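PDB 2QFZ: TBC1 domain family member 22A from Homo sapiens, which may act as a GTPase-activating protein for Rab-family GTPases through the TBC domain that makes up most of this construct. Local coordinates for residues 63-67 with 78-82. Numbering follows the deposited sequence.
Sequences LSGYL and LQRKQ
Leu78 meets both Tyr66 and Leu67 chiefly through one methyl, CD1. Its CG stands anti to the backbone N (chi1 -167°), and from there CD1 packs 3.6 Å from Tyr66 CE2, the two side chains crossing at about a right angle. Leu67 comes up beside it, its CD2 3.7 Å from the same Leu78 CD1. Nearly one helical turn on, Lys81 runs fully extended past the tyrosine, heading the opposite way, with its CD 3.5 Å from Tyr66 CE1. The stretched chain carries NZ back to the loop backbone, where it donates a 2.7 Å hydrogen bond to Tyr66 O; the C=O...N angle is 125° and the ammonium sits 23° off the carbonyl plane. Gln82 adds a looser touch, CG lying 4.0 Å from Tyr66 OH. The amide NE2 of Gln82 and the Tyr66 hydroxyl both bond to Asp190 of helix 181-200, while Trp193 of that helix meets the tyrosine ring. Were Tyr66 cut back to an alanine, Leu78 CD1 and the Lys81 methylenes would probably face a gap and Asp190 would lose its hydroxyl partner. Within the TBC domain, then, the loop that follows the Schellman motif at Gly65 is joined to helix 74-91 by apolar contacts and one charged donor, an ammonium whose positive charge probably strengthens its hold on the neutral carbonyl.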
# COMPACT_ATOMS: atom_id res chain seq x y z
N LEU A 63 -9.55 -6.79 -8.70
CA LEU A 63 -8.29 -7.50 -8.50
C LEU A 63 -8.09 -7.90 -7.04
O LEU A 63 -7.52 -8.93 -6.77
CB LEU A 63 -7.10 -6.66 -9.00
CG LEU A 63 -6.88 -6.52 -10.49
CD1 LEU A 63 -5.70 -5.58 -10.79
CD2 LEU A 63 -6.64 -7.87 -11.10
N SER A 64 -8.62 -7.11 -6.10
CA SER A 64 -8.60 -7.48 -4.69
C SER A 64 -9.68 -8.49 -4.28
O SER A 64 -9.69 -8.92 -3.13
CB SER A 64 -8.84 -6.26 -3.84
OG SER A 64 -10.21 -5.89 -3.97
N GLY A 65 -10.61 -8.81 -5.18
CA GLY A 65 -11.72 -9.70 -4.87
C GLY A 65 -12.87 -9.09 -4.09
O GLY A 65 -13.70 -9.80 -3.53
N TYR A 66 -12.93 -7.77 -4.01
CA TYR A 66 -14.02 -7.10 -3.29
C TYR A 66 -15.33 -7.23 -4.10
O TYR A 66 -16.40 -7.52 -3.55
CB TYR A 66 -13.64 -5.63 -3.05
CG TYR A 66 -14.67 -4.78 -2.38
CD1 TYR A 66 -15.31 -5.20 -1.22
CD2 TYR A 66 -15.01 -3.51 -2.90
CE1 TYR A 66 -16.30 -4.38 -0.60
CE2 TYR A 66 -15.97 -2.69 -2.28
CZ TYR A 66 -16.61 -3.15 -1.13
OH TYR A 66 -17.54 -2.37 -0.48
N LEU A 67 -15.24 -7.00 -5.41
CA LEU A 67 -16.34 -7.17 -6.28
C LEU A 67 -16.11 -8.38 -7.18
O LEU A 67 -14.97 -8.65 -7.56
CB LEU A 67 -16.57 -5.92 -7.12
CG LEU A 67 -17.12 -4.71 -6.35
CD1 LEU A 67 -17.45 -3.61 -7.33
CD2 LEU A 67 -18.33 -5.05 -5.49
N LEU A 78 -21.91 -5.22 -3.75
CA LEU A 78 -21.44 -3.93 -3.22
C LEU A 78 -22.39 -3.38 -2.18
O LEU A 78 -21.97 -2.99 -1.10
CB LEU A 78 -21.30 -2.92 -4.39
CG LEU A 78 -20.53 -1.62 -4.15
CD1 LEU A 78 -19.17 -1.91 -3.63
CD2 LEU A 78 -20.46 -0.80 -5.44
N GLN A 79 -23.67 -3.29 -2.50
CA GLN A 79 -24.61 -2.82 -1.51
C GLN A 79 -24.59 -3.69 -0.24
O GLN A 79 -24.63 -3.18 0.85
CB GLN A 79 -26.03 -2.73 -2.07
CG GLN A 79 -26.93 -1.91 -1.15
CD GLN A 79 -28.44 -2.11 -1.37
OE1 GLN A 79 -28.93 -3.25 -1.46
NE2 GLN A 79 -29.18 -0.99 -1.41
N ARG A 80 -24.54 -5.00 -0.38
CA ARG A 80 -24.55 -5.84 0.84
C ARG A 80 -23.28 -5.69 1.68
O ARG A 80 -23.36 -5.60 2.90
CB ARG A 80 -24.88 -7.29 0.50
CG ARG A 80 -26.29 -7.36 -0.10
CD ARG A 80 -26.90 -8.66 -0.07
NE ARG A 80 -26.94 -9.36 -1.35
CZ ARG A 80 -28.05 -9.87 -1.93
NH1 ARG A 80 -27.94 -10.55 -3.05
NH2 ARG A 80 -29.24 -9.67 -1.43
N LYS A 81 -22.11 -5.61 1.04
CA LYS A 81 -20.84 -5.40 1.80
C LYS A 81 -20.81 -4.03 2.45
O LYS A 81 -20.35 -3.88 3.57
CB LYS A 81 -19.63 -5.65 0.93
CG LYS A 81 -19.44 -7.09 0.54
CD LYS A 81 -18.14 -7.31 -0.17
CE LYS A 81 -17.93 -8.76 -0.60
NZ LYS A 81 -16.62 -8.99 -1.30
N GLN A 82 -21.31 -3.00 1.77
CA GLN A 82 -21.39 -1.69 2.38
C GLN A 82 -22.31 -1.70 3.62
O GLN A 82 -21.94 -1.20 4.66
CB GLN A 82 -21.84 -0.64 1.36
CG GLN A 82 -20.73 -0.19 0.38
CD GLN A 82 -21.29 0.43 -0.87
OE1 GLN A 82 -22.51 0.44 -1.09
NE2 GLN A 82 -20.39 0.94 -1.70